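Local coordinates for peptide ABC transporter, peptide-binding protein (Thermus thermophilus, PDB 2D5W) that binds oligopeptides and probably serves as the solute-binding component of a peptide ABC transporter, at residues G76-L81 against A518-D523; N360-P365 against E525-L530. All coordinates share one frame; numbering follows the deposited sequence.

Contact 1 of 2, residues G76-L81 against A518-D523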
ATOM      1  N   GLY A  76       2.527 -33.858  -0.678  1.00 15.65           N
ATOM      2  CA  GLY A  76       1.433 -33.240  -1.406  1.00 14.49           C
ATOM      3  C   GLY A  76       1.825 -32.079  -2.299  1.00 13.49           C
ATOM      4  O   GLY A  76       0.976 -31.273  -2.683  1.00 14.35           O
ATOM      5  N   GLY A  77       3.108 -31.988  -2.633  1.00 12.29           N
ATOM      6  CA  GLY A  77       3.572 -30.906  -3.480  1.00 13.24           C
ATOM      7  C   GLY A  77       3.808 -29.612  -2.724  1.00 11.55           C
ATOM      8  O   GLY A  77       4.009 -28.565  -3.338  1.00 12.93           O
ATOM      9  N   LYS A  78       3.776 -29.676  -1.395  1.00 12.06           N
ATOM     10  CA  LYS A  78       4.004 -28.493  -0.572  1.00 13.09           C
ATOM     11  C   LYS A  78       5.430 -28.510  -0.035  1.00 12.47           C
ATOM     12  O   LYS A  78       6.073 -29.562   0.018  1.00 13.14           O
ATOM     13  CB  LYS A  78       2.978 -28.427   0.562  1.00 15.16           C
ATOM     14  CG  LYS A  78       1.560 -28.162   0.055  1.00 17.65           C
ATOM     15  CD  LYS A  78       0.559 -28.023   1.189  1.00 21.85           C
ATOM     16  CE  LYS A  78      -0.830 -27.708   0.655  1.00 23.64           C
ATOM     17  NZ  LYS A  78      -1.834 -27.561   1.745  1.00 26.65           N
ATOM     18  N   LYS A  79       5.920 -27.341   0.366  1.00 12.78           N
ATOM     19  CA  LYS A  79       7.290 -27.218   0.839  1.00 12.54           C
ATOM     20  C   LYS A  79       7.447 -26.413   2.115  1.00 12.10           C
ATOM     21  O   LYS A  79       6.555 -25.667   2.528  1.00 11.94           O
ATOM     22  CB  LYS A  79       8.139 -26.536  -0.234  1.00 13.59           C
ATOM     23  CG  LYS A  79       8.018 -27.121  -1.626  1.00 15.03           C
ATOM     24  CD  LYS A  79       8.607 -26.166  -2.656  1.00 17.68           C
ATOM     25  CE  LYS A  79       8.595 -26.764  -4.050  1.00 19.08           C
ATOM     26  NZ  LYS A  79       7.221 -27.133  -4.477  1.00 20.19           N
ATOM     27  N   ARG A  80       8.620 -26.573   2.716  1.00 12.90           N
ATOM     28  CA  ARG A  80       9.015 -25.849   3.910  1.00 12.95           C
ATOM     29  C   ARG A  80      10.245 -25.084   3.445  1.00 13.00           C
ATOM     30  O   ARG A  80      11.152 -25.667   2.846  1.00 13.50           O
ATOM     31  CB  ARG A  80       9.413 -26.814   5.026  1.00 14.30           C
ATOM     32  CG  ARG A  80       9.995 -26.151   6.270  1.00 17.30           C
ATOM     33  CD  ARG A  80      10.705 -27.190   7.133  1.00 20.06           C
ATOM     34  NE  ARG A  80      11.293 -26.634   8.349  1.00 23.06           N
ATOM     35  CZ  ARG A  80      10.613 -26.365   9.459  1.00 23.58           C
ATOM     36  NH1 ARG A  80       9.310 -26.600   9.518  1.00 25.51           N
ATOM     37  NH2 ARG A  80      11.241 -25.868  10.517  1.00 25.93           N
ATOM     38  N   LEU A  81      10.260 -23.779   3.679  1.00 12.41           N
ATOM     39  CA  LEU A  81      11.404 -22.967   3.298  1.00 11.13           C
ATOM     40  C   LEU A  81      12.046 -22.392   4.548  1.00 11.05           C
ATOM     41  O   LEU A  81      11.355 -21.841   5.408  1.00 11.05           O
ATOM     42  CB  LEU A  81      10.987 -21.807   2.389  1.00 12.87           C
ATOM     43  CG  LEU A  81      12.084 -20.753   2.180  1.00 13.77           C
ATOM     44  CD1 LEU A  81      13.228 -21.345   1.367  1.00 16.20           C
ATOM     45  CD2 LEU A  81      11.505 -19.535   1.480  1.00 15.14           C
ATOM     46  N   ALA A 518      -2.381 -21.304  -6.433  1.00 10.68           N
ATOM     47  CA  ALA A 518      -1.422 -20.559  -7.232  1.00 10.01           C
ATOM     48  C   ALA A 518      -0.193 -20.087  -6.469  1.00 10.31           C
ATOM     49  O   ALA A 518       0.912 -20.136  -6.997  1.00 10.45           O
ATOM     50  CB  ALA A 518      -2.106 -19.369  -7.890  1.00 10.69           C
ATOM     51  N   VAL A 519      -0.375 -19.627  -5.234  1.00  9.58           N
ATOM     52  CA  VAL A 519       0.764 -19.141  -4.465  1.00 10.11           C
ATOM     53  C   VAL A 519       1.720 -20.261  -4.074  1.00 10.50           C
ATOM     54  O   VAL A 519       2.866 -19.998  -3.708  1.00 10.53           O
ATOM     55  CB  VAL A 519       0.324 -18.368  -3.194  1.00 10.90           C
ATOM     56  CG1 VAL A 519      -0.443 -17.113  -3.593  1.00 12.62           C
ATOM     57  CG2 VAL A 519      -0.517 -19.250  -2.294  1.00 11.13           C
ATOM     58  N   LEU A 520       1.248 -21.503  -4.157  1.00 10.71           N
ATOM     59  CA  LEU A 520       2.063 -22.674  -3.840  1.00 10.84           C
ATOM     60  C   LEU A 520       2.740 -23.206  -5.099  1.00 10.49           C
ATOM     61  O   LEU A 520       3.547 -24.138  -5.031  1.00 11.43           O
ATOM     62  CB  LEU A 520       1.196 -23.788  -3.258  1.00 10.99           C
ATOM     63  CG  LEU A 520       0.494 -23.552  -1.922  1.00 10.72           C
ATOM     64  CD1 LEU A 520      -0.515 -24.665  -1.686  1.00 12.00           C
ATOM     65  CD2 LEU A 520       1.516 -23.501  -0.796  1.00 11.75           C
ATOM     66  N   GLU A 521       2.399 -22.631  -6.247  1.00 10.90           N
ATOM     67  CA  GLU A 521       2.969 -23.076  -7.512  1.00 11.57           C
ATOM     68  C   GLU A 521       4.286 -22.386  -7.815  1.00 11.80           C
ATOM     69  O   GLU A 521       4.317 -21.193  -8.122  1.00 12.09           O
ATOM     70  CB  GLU A 521       1.989 -22.820  -8.658  1.00 12.71           C
ATOM     71  CG  GLU A 521       2.486 -23.352  -9.989  1.00 18.51           C
ATOM     72  CD  GLU A 521       2.822 -24.831  -9.919  1.00 20.17           C
ATOM     73  OE1 GLU A 521       1.881 -25.641  -9.795  1.00 18.96           O
ATOM     74  OE2 GLU A 521       4.023 -25.182  -9.970  1.00 21.21           O
ATOM     75  N   PHE A 522       5.380 -23.134  -7.742  1.00 11.80           N
ATOM     76  CA  PHE A 522       6.681 -22.549  -8.016  1.00 12.69           C
ATOM     77  C   PHE A 522       7.020 -22.498  -9.497  1.00 14.17           C
ATOM     78  O   PHE A 522       8.032 -21.919  -9.888  1.00 15.90           O
ATOM     79  CB  PHE A 522       7.770 -23.269  -7.219  1.00 13.72           C
ATOM     80  CG  PHE A 522       7.792 -22.879  -5.770  1.00 13.15           C
ATOM     81  CD1 PHE A 522       6.804 -23.325  -4.899  1.00 14.60           C
ATOM     82  CD2 PHE A 522       8.762 -22.009  -5.290  1.00 13.67           C
ATOM     83  CE1 PHE A 522       6.780 -22.905  -3.568  1.00 13.72           C
ATOM     84  CE2 PHE A 522       8.747 -21.583  -3.965  1.00 14.30           C
ATOM     85  CZ  PHE A 522       7.755 -22.030  -3.102  1.00 13.37           C
ATOM     86  N   ASP A 523       6.173 -23.101 -10.326  1.00 13.99           N
ATOM     87  CA  ASP A 523       6.384 -23.045 -11.765  1.00 13.79           C
ATOM     88  C   ASP A 523       5.677 -21.779 -12.244  1.00 13.91           C
ATOM     89  O   ASP A 523       4.461 -21.640 -12.088  1.00 13.83           O
ATOM     90  CB  ASP A 523       5.788 -24.266 -12.459  1.00 15.22           C
ATOM     91  CG  ASP A 523       5.903 -24.175 -13.962  1.00 17.16           C
ATOM     92  OD1 ASP A 523       4.892 -23.846 -14.618  1.00 16.14           O
ATOM     93  OD2 ASP A 523       7.014 -24.410 -14.486  1.00 20.22           O
TER
HETATM   94  O   HOH W   1       4.772 -25.894  -3.282  1.00 12.80           O
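Lys-79 sets its CD methylene over one face of the Phe-522 ring, and the two side chains run past each other in opposite directions. CD does most of the touching: it lies 3.8 Å from CE1 of Phe-522, above the ring but displaced toward its rim, and 25° off the ring normal from the centroid, a CH-pi contact. Beyond CD the lysine bends. A chi4 of 58° swings its ammonium group off the line of the chain, so that NZ stays above the level of the ring and beyond its outline, 3.9 Å from CD1 of Phe-522, and also reaches a water. That water accepts from Lys-79 NZ at 3.0 Å and donates to two backbone carbonyls, to O of Gly-77 at 2.8 Å and to O of Leu-520 at the same length. It thus ties Gly-77 and Lys-79 to the turn formed by Ala-518 to Glu-521, where no direct hydrogen bond spans the two segments.

The second pair, Lys-78 and Leu-520, cross obliquely. Here the lysine is extended throughout beyond CG, and its CE meets CD1 of Leu-520 at 3.9 Å, a methylene against a methyl. The neighbouring lysines therefore lean on different residues of the loop, one on an aromatic face and the other on a branched aliphatic end. On the loop side, Glu-521 accepts from the backbone N of Asp-523 through the anti lone pair of OE2, and Asp-523 in turn caps the helix 524-541.

The chemistry is that of a surface contact in which lysines are used mainly for their hydrocarbon: methylenes supply the packing, while one ammonium group and a shared water provide the polar link between strand 78-86 and the loop.

Contact 2 of 2, residues N360-P365 against E525-L530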
ATOM      1  N   ASN A 360       3.275  -6.766 -13.844  1.00 11.12           N
ATOM      2  CA  ASN A 360       3.376  -8.087 -13.229  1.00 11.04           C
ATOM      3  C   ASN A 360       2.982  -9.110 -14.302  1.00 11.25           C
ATOM      4  O   ASN A 360       1.902  -9.019 -14.879  1.00 11.75           O
ATOM      5  CB  ASN A 360       2.426  -8.202 -12.033  1.00 10.81           C
ATOM      6  CG  ASN A 360       2.643  -9.477 -11.243  1.00 10.07           C
ATOM      7  OD1 ASN A 360       2.715 -10.567 -11.811  1.00 12.11           O
ATOM      8  ND2 ASN A 360       2.742  -9.352  -9.927  1.00 10.49           N
ATOM      9  N   PRO A 361       3.852 -10.098 -14.582  1.00 12.04           N
ATOM     10  CA  PRO A 361       3.537 -11.106 -15.602  1.00 12.96           C
ATOM     11  C   PRO A 361       2.250 -11.901 -15.380  1.00 12.02           C
ATOM     12  O   PRO A 361       1.772 -12.575 -16.294  1.00 12.37           O
ATOM     13  CB  PRO A 361       4.782 -11.993 -15.614  1.00 15.07           C
ATOM     14  CG  PRO A 361       5.307 -11.867 -14.226  1.00 16.15           C
ATOM     15  CD  PRO A 361       5.146 -10.389 -13.941  1.00 14.13           C
ATOM     16  N   LEU A 362       1.688 -11.830 -14.178  1.00 10.97           N
ATOM     17  CA  LEU A 362       0.447 -12.542 -13.886  1.00 10.47           C
ATOM     18  C   LEU A 362      -0.766 -11.855 -14.523  1.00  9.92           C
ATOM     19  O   LEU A 362      -1.842 -12.442 -14.606  1.00 10.29           O
ATOM     20  CB  LEU A 362       0.240 -12.648 -12.372  1.00 10.61           C
ATOM     21  CG  LEU A 362       1.280 -13.484 -11.619  1.00  9.93           C
ATOM     22  CD1 LEU A 362       1.057 -13.334 -10.121  1.00 11.35           C
ATOM     23  CD2 LEU A 362       1.178 -14.948 -12.040  1.00 11.14           C
ATOM     24  N   PHE A 363      -0.586 -10.612 -14.958  1.00 10.02           N
ATOM     25  CA  PHE A 363      -1.645  -9.830 -15.598  1.00 10.09           C
ATOM     26  C   PHE A 363      -2.342 -10.607 -16.717  1.00 10.68           C
ATOM     27  O   PHE A 363      -1.685 -11.170 -17.590  1.00 11.01           O
ATOM     28  CB  PHE A 363      -1.036  -8.540 -16.161  1.00 10.22           C
ATOM     29  CG  PHE A 363      -1.921  -7.808 -17.137  1.00  9.39           C
ATOM     30  CD1 PHE A 363      -3.070  -7.146 -16.713  1.00 10.52           C
ATOM     31  CD2 PHE A 363      -1.581  -7.758 -18.487  1.00 11.00           C
ATOM     32  CE1 PHE A 363      -3.863  -6.442 -17.621  1.00 11.12           C
ATOM     33  CE2 PHE A 363      -2.364  -7.060 -19.398  1.00 11.90           C
ATOM     34  CZ  PHE A 363      -3.507  -6.400 -18.965  1.00 12.34           C
ATOM     35  N   ASN A 364      -3.673 -10.634 -16.686  1.00  9.89           N
ATOM     36  CA  ASN A 364      -4.453 -11.322 -17.717  1.00 10.75           C
ATOM     37  C   ASN A 364      -5.164 -10.284 -18.585  1.00 10.88           C
ATOM     38  O   ASN A 364      -6.103  -9.631 -18.140  1.00 11.14           O
ATOM     39  CB  ASN A 364      -5.496 -12.248 -17.086  1.00 11.28           C
ATOM     40  CG  ASN A 364      -6.253 -13.063 -18.125  1.00 10.15           C
ATOM     41  OD1 ASN A 364      -6.140 -12.813 -19.327  1.00 12.11           O
ATOM     42  ND2 ASN A 364      -7.032 -14.034 -17.667  1.00 11.80           N
ATOM     43  N   PRO A 365      -4.728 -10.124 -19.843  1.00 11.74           N
ATOM     44  CA  PRO A 365      -5.336  -9.152 -20.757  1.00 12.20           C
ATOM     45  C   PRO A 365      -6.635  -9.620 -21.410  1.00 12.84           C
ATOM     46  O   PRO A 365      -7.285  -8.849 -22.117  1.00 14.86           O
ATOM     47  CB  PRO A 365      -4.242  -8.944 -21.794  1.00 13.75           C
ATOM     48  CG  PRO A 365      -3.681 -10.328 -21.926  1.00 14.07           C
ATOM     49  CD  PRO A 365      -3.570 -10.784 -20.478  1.00 13.01           C
ATOM     50  N   GLU A 525       4.698 -20.630 -15.208  1.00 13.16           N
ATOM     51  CA  GLU A 525       3.602 -20.786 -16.158  1.00 13.92           C
ATOM     52  C   GLU A 525       2.325 -21.339 -15.539  1.00 12.53           C
ATOM     53  O   GLU A 525       1.239 -20.819 -15.800  1.00 13.39           O
ATOM     54  CB  GLU A 525       4.030 -21.665 -17.335  1.00 16.20           C
ATOM     55  CG  GLU A 525       2.983 -21.738 -18.437  1.00 22.32           C
ATOM     56  CD  GLU A 525       2.518 -20.362 -18.887  1.00 26.44           C
ATOM     57  OE1 GLU A 525       3.359 -19.577 -19.376  1.00 30.43           O
ATOM     58  OE2 GLU A 525       1.312 -20.064 -18.748  1.00 30.44           O
ATOM     59  N   ARG A 526       2.438 -22.384 -14.727  1.00 12.83           N
ATOM     60  CA  ARG A 526       1.247 -22.946 -14.100  1.00 13.43           C
ATOM     61  C   ARG A 526       0.651 -21.911 -13.152  1.00 12.13           C
ATOM     62  O   ARG A 526      -0.565 -21.771 -13.061  1.00 12.21           O
ATOM     63  CB  ARG A 526       1.579 -24.233 -13.335  1.00 14.45           C
ATOM     64  CG  ARG A 526       0.380 -24.878 -12.636  1.00 18.17           C
ATOM     65  CD  ARG A 526      -0.783 -25.090 -13.601  1.00 18.97           C
ATOM     66  NE  ARG A 526      -1.926 -25.748 -12.972  1.00 20.77           N
ATOM     67  CZ  ARG A 526      -3.118 -25.879 -13.545  1.00 21.86           C
ATOM     68  NH1 ARG A 526      -4.104 -26.492 -12.905  1.00 23.46           N
ATOM     69  NH2 ARG A 526      -3.329 -25.388 -14.760  1.00 22.90           N
ATOM     70  N   ARG A 527       1.515 -21.184 -12.452  1.00 11.34           N
ATOM     71  CA  ARG A 527       1.065 -20.150 -11.527  1.00 10.29           C
ATOM     72  C   ARG A 527       0.259 -19.101 -12.293  1.00  9.78           C
ATOM     73  O   ARG A 527      -0.815 -18.683 -11.854  1.00 10.25           O
ATOM     74  CB  ARG A 527       2.267 -19.498 -10.837  1.00 11.11           C
ATOM     75  CG  ARG A 527       1.899 -18.395  -9.861  1.00 10.29           C
ATOM     76  CD  ARG A 527       3.089 -18.007  -9.004  1.00 10.97           C
ATOM     77  NE  ARG A 527       4.171 -17.378  -9.754  1.00 10.81           N
ATOM     78  CZ  ARG A 527       5.410 -17.857  -9.839  1.00 10.01           C
ATOM     79  NH1 ARG A 527       6.324 -17.195 -10.533  1.00 11.87           N
ATOM     80  NH2 ARG A 527       5.736 -19.004  -9.254  1.00 11.35           N
ATOM     81  N   LYS A 528       0.775 -18.692 -13.446  1.00 10.32           N
ATOM     82  CA  LYS A 528       0.088 -17.707 -14.271  1.00 11.21           C
ATOM     83  C   LYS A 528      -1.271 -18.245 -14.735  1.00 11.15           C
ATOM     84  O   LYS A 528      -2.267 -17.524 -14.708  1.00 11.73           O
ATOM     85  CB  LYS A 528       0.948 -17.338 -15.484  1.00 11.67           C
ATOM     86  CG  LYS A 528       0.343 -16.259 -16.378  1.00 14.35           C
ATOM     87  CD  LYS A 528       1.180 -16.028 -17.632  1.00 17.66           C
ATOM     88  CE  LYS A 528       2.595 -15.584 -17.298  1.00 22.79           C
ATOM     89  NZ  LYS A 528       3.401 -15.359 -18.532  1.00 25.85           N
ATOM     90  N   GLN A 529      -1.314 -19.507 -15.153  1.00 11.86           N
ATOM     91  CA  GLN A 529      -2.569 -20.102 -15.615  1.00 11.86           C
ATOM     92  C   GLN A 529      -3.646 -20.023 -14.537  1.00 10.76           C
ATOM     93  O   GLN A 529      -4.793 -19.684 -14.820  1.00 11.12           O
ATOM     94  CB  GLN A 529      -2.362 -21.569 -16.011  1.00 13.84           C
ATOM     95  CG  GLN A 529      -1.311 -21.792 -17.085  1.00 18.14           C
ATOM     96  CD  GLN A 529      -1.184 -23.251 -17.487  1.00 19.65           C
ATOM     97  OE1 GLN A 529      -1.243 -24.150 -16.645  1.00 20.47           O
ATOM     98  NE2 GLN A 529      -0.994 -23.494 -18.778  1.00 22.12           N
ATOM     99  N   LEU A 530      -3.276 -20.339 -13.301  1.00 10.72           N
ATOM    100  CA  LEU A 530      -4.223 -20.298 -12.195  1.00 10.74           C
ATOM    101  C   LEU A 530      -4.680 -18.871 -11.910  1.00  9.76           C
ATOM    102  O   LEU A 530      -5.868 -18.625 -11.708  1.00 10.84           O
ATOM    103  CB  LEU A 530      -3.596 -20.927 -10.948  1.00 11.51           C
ATOM    104  CG  LEU A 530      -3.333 -22.431 -11.085  1.00 13.03           C
ATOM    105  CD1 LEU A 530      -2.448 -22.916  -9.949  1.00 15.85           C
ATOM    106  CD2 LEU A 530      -4.654 -23.178 -11.100  1.00 15.08           C
TER
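Leu-362 supplies the nonpolar part of this contact, pushing one methyl against the backbone of helix 524-541. Its CD2 sits 3.7 Å from CA of Lys-528 and also reaches CG of Arg-527 at 4.1 Å, touching the backbone of the one and a methylene of the other. The first torsion of the leucine (chi1 -65°) sets CG beside its backbone N, and chi2, which puts CD1 anti to CA, then leaves CD2 as the methyl that reaches the helix, where Phe-531 also touches the side chain.

The second kind of contact sets the Lys-528 chain, bent at chi3, alongside the carbonyl oxygen of Pro-361. CE comes to 3.3 Å from O of Pro-361, whereas NZ lies 3.9 Å from the same oxygen, making this a close methylene-to-oxygen contact in place of a hydrogen bond. An alanine here would keep the backbone and CB against Leu-362, but would probably leave the Pro-361 carbonyl without the methylenes that lie along it.

Hydrogen bonds act within or around the segments. Asn-360 OD1 accepts from N of Leu-362 at 2.9 Å, the donor tilted 19° from the carbonyl plane, and Phe-363 N bonds back to Asn-360 O. Further along the same helix, Gln-535 binds both O of Leu-362 and N of Asn-364. The guanidinium of Arg-527, for its part, is held by the carbonyl of Glu-521.

Asn-360 to Phe-363 thus combine an Asx turn with a type I beta turn, which places Leu-362 at the flank of helix 524-541 in the fold of the family 5 solute-binding proteins.

How the contacts relate
The two contacts illustrate how consecutive elements of one chain region can face different partners. Contact 1 is a surface contact to strand 78-86, whereas contact 2, whose leucine is buried, is partly buried and meets the loop between helices 337-345 and 374-383. Residues 518-523 lead directly into helix 524-541, which carries 525-530, and the two contacts touch where the loop runs into the helix. Their centres are 16 Å apart. Both use the hydrocarbon of lysine, against an aromatic face and a leucine methyl in contact 1 and against a carbonyl oxygen in contact 2. What differs is the bridging water in the first and the buried leucine in the second.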